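Local coordinates for RmpA (Streptococcus mutans, PDB 3BJV), which probably acts as the cytoplasmic IIA component of an ascorbate-specific phosphotransferase system, relaying phosphoryl groups during uptake and phosphorylation of the sugar substrate, at residues I59-M64 with D126-R131; G16-D21 with T84-V89. All coordinates share one frame; numbering follows the deposited sequence.

Contact 1 of 2, residues I59-M64 with D126-R131; sequences ILMPGM and DHSIER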
loop_
_atom_site.group_PDB
_atom_site.type_symbol
_atom_site.label_atom_id
_atom_site.label_comp_id
_atom_site.label_asym_id
_atom_site.label_seq_id
_atom_site.Cartn_x
_atom_site.Cartn_y
_atom_site.Cartn_z
ATOM N N ILE A 59 9.237 -4.955 -1.339
ATOM C CA ILE A 59 10.122 -4.183 -2.170
ATOM C C ILE A 59 9.225 -3.457 -3.152
ATOM O O ILE A 59 9.006 -3.948 -4.249
ATOM C CB ILE A 59 11.204 -5.099 -2.847
ATOM C CG1 ILE A 59 12.081 -5.760 -1.756
ATOM C CG2 ILE A 59 12.065 -4.289 -3.798
ATOM C CD1 ILE A 59 13.058 -6.766 -2.201
ATOM N N LEU A 60 8.714 -2.287 -2.739
ATOM C CA LEU A 60 7.708 -1.542 -3.520
ATOM C C LEU A 60 8.123 -1.051 -4.885
ATOM O O LEU A 60 7.324 -1.062 -5.824
ATOM C CB LEU A 60 7.148 -0.344 -2.753
ATOM C CG LEU A 60 5.961 -0.620 -1.826
ATOM C CD1 LEU A 60 5.226 0.687 -1.612
ATOM C CD2 LEU A 60 5.007 -1.790 -2.264
ATOM N N MET A 61 9.363 -0.599 -4.973
ATOM C CA MET A 61 9.944 -0.140 -6.213
ATOM C C MET A 61 11.413 -0.468 -6.111
ATOM O O MET A 61 11.901 -0.671 -5.008
ATOM C CB MET A 61 9.697 1.363 -6.418
ATOM C CG MET A 61 10.105 2.331 -5.275
ATOM S SD MET A 61 9.831 4.129 -5.704
ATOM C CE MET A 61 11.413 4.635 -6.432
ATOM N N PRO A 62 12.130 -0.528 -7.261
ATOM C CA PRO A 62 13.540 -0.956 -7.162
ATOM C C PRO A 62 14.398 0.030 -6.378
ATOM O O PRO A 62 14.120 1.213 -6.423
ATOM C CB PRO A 62 13.983 -1.088 -8.635
ATOM C CG PRO A 62 12.678 -1.199 -9.415
ATOM C CD PRO A 62 11.755 -0.248 -8.663
ATOM N N GLY A 63 15.407 -0.475 -5.665
ATOM C CA GLY A 63 16.191 0.304 -4.728
ATOM C C GLY A 63 15.668 0.353 -3.283
ATOM O O GLY A 63 16.448 0.554 -2.351
ATOM N N MET A 64 14.374 0.194 -3.052
ATOM C CA MET A 64 13.895 0.311 -1.678
ATOM C C MET A 64 13.105 -0.928 -1.135
ATOM O O MET A 64 12.512 -1.698 -1.904
ATOM C CB MET A 64 13.115 1.628 -1.494
ATOM C CG MET A 64 11.699 1.646 -2.088
ATOM S SD MET A 64 10.453 0.641 -1.181
ATOM C CE MET A 64 9.989 1.782 0.123
ATOM N N ASP A 126 11.656 13.563 -6.835
ATOM C CA ASP A 126 12.623 13.265 -7.904
ATOM C C ASP A 126 13.940 12.733 -7.385
ATOM O O ASP A 126 14.444 13.216 -6.409
ATOM C CB ASP A 126 12.817 14.439 -8.890
ATOM C CG ASP A 126 12.236 14.095 -10.299
ATOM O OD1 ASP A 126 13.058 13.767 -11.216
ATOM O OD2 ASP A 126 10.952 14.072 -10.447
ATOM N N HIS A 127 14.460 11.701 -8.022
ATOM C CA HIS A 127 15.707 11.080 -7.651
ATOM C C HIS A 127 15.695 10.769 -6.159
ATOM O O HIS A 127 16.700 11.051 -5.475
ATOM C CB HIS A 127 16.877 12.040 -7.917
ATOM C CG HIS A 127 16.889 12.655 -9.284
ATOM N ND1 HIS A 127 17.005 11.909 -10.443
ATOM C CD2 HIS A 127 16.831 13.950 -9.671
ATOM C CE1 HIS A 127 17.010 12.720 -11.481
ATOM N NE2 HIS A 127 16.899 13.963 -11.042
ATOM N N SER A 128 14.580 10.227 -5.643
ATOM C CA SER A 128 14.432 10.024 -4.171
ATOM C C SER A 128 15.463 9.045 -3.616
ATOM O O SER A 128 16.036 9.303 -2.588
ATOM C CB SER A 128 13.020 9.600 -3.774
ATOM O OG SER A 128 12.690 8.337 -4.352
ATOM N N ILE A 129 15.727 7.957 -4.325
ATOM C CA ILE A 129 16.720 6.988 -3.917
ATOM C C ILE A 129 18.117 7.594 -3.909
ATOM O O ILE A 129 18.872 7.424 -2.940
ATOM C CB ILE A 129 16.680 5.700 -4.809
ATOM C CG1 ILE A 129 15.307 5.040 -4.737
ATOM C CG2 ILE A 129 17.746 4.683 -4.394
ATOM C CD1 ILE A 129 15.080 4.198 -3.487
ATOM N N GLU A 130 18.467 8.319 -4.965
ATOM C CA GLU A 130 19.785 8.914 -5.055
ATOM C C GLU A 130 19.982 10.032 -4.036
ATOM O O GLU A 130 21.074 10.276 -3.576
ATOM C CB GLU A 130 19.969 9.474 -6.459
ATOM C CG GLU A 130 21.085 10.478 -6.642
ATOM C CD GLU A 130 21.215 10.947 -8.122
ATOM O OE1 GLU A 130 21.480 10.086 -9.035
ATOM O OE2 GLU A 130 21.043 12.166 -8.363
ATOM N N ARG A 131 18.927 10.757 -3.725
ATOM C CA ARG A 131 19.039 11.835 -2.798
ATOM C C ARG A 131 19.111 11.252 -1.360
ATOM O O ARG A 131 19.983 11.650 -0.585
ATOM C CB ARG A 131 17.912 12.840 -3.006
ATOM C CG ARG A 131 17.990 13.595 -4.360
ATOM C CD ARG A 131 16.652 14.367 -4.712
ATOM N NE ARG A 131 16.361 15.325 -3.656
ATOM C CZ ARG A 131 15.164 15.798 -3.337
ATOM N NH1 ARG A 131 14.080 15.410 -4.002
ATOM N NH2 ARG A 131 15.075 16.673 -2.341
#
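Ile129, in the first turn of helix 128-133, presses its CD1 methyl onto the backbone of Gly63 and the base of the Met64 side chain. This is the tight part of the contact: CD1 lies 3.9 Å from Gly63 C and 3.8 Å from Met64 CB. Gly63 is the third residue of a type II beta turn from Met61 to Met64, closed by a bond of 3.3 Å from Met64 N to Met61 O; having no side chain, it leaves its main chain accessible to the isoleucine. Beyond CB, the bent Met64 chain leads away from the helix.

Packing is looser beside the methyl of Met61, where CE is 4.3 Å from Ile129 CG1 and 4.4 Å from Ser128 OG. That hydroxyl is already engaged with the carbonyl oxygen of Phe123, whose side chain also touches Met61, Met64 and Ile129. Tyr153 and Pro152 of the second subunit pack on Met61 and Pro62, so the turn meets both the helix and the dimer partner. On the solvent side of the helix start, Asp126, His127 (the N-cap residue) and Glu130 are exposed. Arg131 NH1 reaches Asp126 O at 3.3 Å, in the guanidinium plane and with a nearly straight N-H angle of 177°, while NH2 pairs with Glu147. Turn and helix therefore meet mainly by van der Waals packing, and the polar bonds named here lie within one segment or run to residues outside the pair.

Contact 2 of 2, residues G16-D21 with T84-V89; sequences GLTAKD and TLTEPV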
loop_
_atom_site.group_PDB
_atom_site.type_symbol
_atom_site.label_atom_id
_atom_site.label_comp_id
_atom_site.label_asym_id
_atom_site.label_seq_id
_atom_site.Cartn_x
_atom_site.Cartn_y
_atom_site.Cartn_z
ATOM N N GLY A 16 24.315 5.697 5.950
ATOM C CA GLY A 16 25.644 5.267 5.508
ATOM C C GLY A 16 26.186 3.983 6.156
ATOM O O GLY A 16 27.389 3.881 6.497
ATOM N N LEU A 17 25.306 2.986 6.296
ATOM C CA LEU A 17 25.646 1.733 6.933
ATOM C C LEU A 17 26.058 0.716 5.902
ATOM O O LEU A 17 25.698 0.826 4.759
ATOM C CB LEU A 17 24.466 1.219 7.791
ATOM C CG LEU A 17 23.966 2.161 8.914
ATOM C CD1 LEU A 17 23.039 1.403 9.848
ATOM C CD2 LEU A 17 25.140 2.756 9.709
ATOM N N THR A 18 26.811 -0.280 6.328
ATOM C CA THR A 18 27.283 -1.329 5.439
ATOM C C THR A 18 26.676 -2.674 5.905
ATOM O O THR A 18 26.783 -3.013 7.084
ATOM C CB THR A 18 28.858 -1.387 5.417
ATOM O OG1 THR A 18 29.363 -0.106 4.995
ATOM C CG2 THR A 18 29.377 -2.447 4.430
ATOM N N ALA A 19 26.060 -3.413 4.967
ATOM C CA ALA A 19 25.478 -4.711 5.227
ATOM C C ALA A 19 26.053 -5.659 4.196
ATOM O O ALA A 19 26.203 -5.284 3.044
ATOM C CB ALA A 19 23.958 -4.645 5.087
ATOM N N LYS A 20 26.364 -6.898 4.579
ATOM C CA LYS A 20 26.925 -7.827 3.605
ATOM C C LYS A 20 25.817 -8.521 2.878
ATOM O O LYS A 20 25.999 -8.985 1.750
ATOM C CB LYS A 20 27.854 -8.858 4.266
ATOM C CG LYS A 20 29.282 -8.316 4.482
ATOM C CD LYS A 20 30.056 -9.110 5.536
ATOM C CE LYS A 20 31.526 -8.710 5.547
ATOM N NZ LYS A 20 32.196 -9.396 6.674
ATOM N N ASP A 21 24.655 -8.616 3.516
ATOM C CA ASP A 21 23.587 -9.373 2.857
ATOM C C ASP A 21 22.241 -8.844 3.282
ATOM O O ASP A 21 22.152 -7.894 4.093
ATOM C CB ASP A 21 23.739 -10.893 3.163
ATOM C CG ASP A 21 23.595 -11.203 4.639
ATOM O OD1 ASP A 21 22.775 -10.578 5.345
ATOM O OD2 ASP A 21 24.300 -12.072 5.134
ATOM N N THR A 84 20.072 3.757 5.200
ATOM C CA THR A 84 20.649 3.753 3.846
ATOM C C THR A 84 21.958 2.983 3.900
ATOM O O THR A 84 22.674 3.068 4.869
ATOM C CB THR A 84 20.958 5.162 3.348
ATOM O OG1 THR A 84 21.841 5.812 4.260
ATOM C CG2 THR A 84 19.656 6.018 3.187
ATOM N N LEU A 85 22.215 2.170 2.895
ATOM C CA LEU A 85 23.460 1.389 2.750
ATOM C C LEU A 85 24.479 2.095 1.819
ATOM O O LEU A 85 24.091 2.887 0.925
ATOM C CB LEU A 85 23.129 -0.019 2.168
ATOM C CG LEU A 85 22.111 -0.813 2.986
ATOM C CD1 LEU A 85 21.749 -1.977 2.246
ATOM C CD2 LEU A 85 22.731 -1.269 4.300
ATOM N N THR A 86 25.759 1.735 1.970
ATOM C CA THR A 86 26.795 2.303 1.114
ATOM C C THR A 86 26.886 1.579 -0.240
ATOM O O THR A 86 27.307 2.173 -1.246
ATOM C CB THR A 86 28.145 2.346 1.828
ATOM O OG1 THR A 86 28.456 1.041 2.337
ATOM C CG2 THR A 86 28.098 3.390 3.013
ATOM N N GLU A 87 26.471 0.306 -0.258
ATOM C CA GLU A 87 26.306 -0.487 -1.462
ATOM C C GLU A 87 24.994 -1.208 -1.338
ATOM O O GLU A 87 24.618 -1.560 -0.236
ATOM C CB GLU A 87 27.374 -1.544 -1.493
ATOM C CG GLU A 87 28.674 -0.940 -1.810
ATOM C CD GLU A 87 29.782 -1.620 -1.086
ATOM O OE1 GLU A 87 29.913 -2.871 -1.291
ATOM O OE2 GLU A 87 30.489 -0.877 -0.316
ATOM N N PRO A 88 24.294 -1.431 -2.463
ATOM C CA PRO A 88 23.130 -2.310 -2.485
ATOM C C PRO A 88 23.398 -3.730 -1.998
ATOM O O PRO A 88 24.541 -4.165 -2.003
ATOM C CB PRO A 88 22.707 -2.310 -3.972
ATOM C CG PRO A 88 23.867 -1.681 -4.718
ATOM C CD PRO A 88 24.513 -0.764 -3.757
ATOM N N VAL A 89 22.358 -4.401 -1.499
ATOM C CA VAL A 89 22.383 -5.819 -1.172
ATOM C C VAL A 89 21.332 -6.426 -2.074
ATOM O O VAL A 89 20.388 -5.721 -2.451
ATOM C CB VAL A 89 22.000 -6.144 0.353
ATOM C CG1 VAL A 89 23.110 -5.788 1.284
ATOM C CG2 VAL A 89 20.704 -5.452 0.787
#
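The side chains of Thr18 and Thr86 cross obliquely, and their hydroxyls meet with OG1 of Thr18 3.0 Å from OG1 of Thr86, a hydrogen bond in which either could be the donor. The methyl branch of Thr86 turns instead to the backbone of Gly16, CG2 resting 3.6 Å from Gly16 O. Thr84 also uses its hydroxyl: with chi1 at 57°, OG1 sits between the backbone N and the carbonyl carbon and accepts from Gly16 N at 3.0 Å, with an N-H angle of 168°.

Between these threonines, Leu17 and Leu85 form a parallel beta bridge in the pairing of strands 13-17 and 79-85, part of the mixed sheet of this alpha/beta three-layer sandwich. Leu17 N donates to Thr84 O, and Leu17 O receives Thr86 N at 2.9 Å together with a CA-H...O contact from Leu85. Both leucine side chains leave on the same face, Leu17 reaching Leu28 of helix 22-36 and Leu85 reaching Leu100 of strand 96-104.

After the bridge, Ala19 points at the other segment, its CB 3.7 Å from Leu85 CD2 and 4.1 Å from Val89 CG1. Val89 CG1 also lies 3.6 Å from both Ala19 O and Asp21 O, and its side chain packs on Ala25, as Ala19 does. The side chain of Asp21 starts away from segment 84-89, and its OD1 caps the start of helix 22-36 at Glu24 N.

In the fold
Both contacts reach the same mixed sheet, with centres 14 Å apart and nearest atoms about 6 Å apart, yet they join different elements. Contact 1 brings the turn leading into strand 63-65 to helix 128-133, whereas contact 2 extends from the pairing of 13-17 with 79-85 to the loop after the first strand and to strand 88-90. Strand 96-104 links them through backbone bonds to Gly63, Leu85 and Val89. Each is partly buried: contact 1 has no fully exposed residue among those that touch and borders the second subunit, while half the touching residues of contact 2 are exposed. The smaller interface, 153 Å², is mainly apolar packing; the larger, 415 Å², combines main-chain and hydroxyl bonds with aliphatic packing.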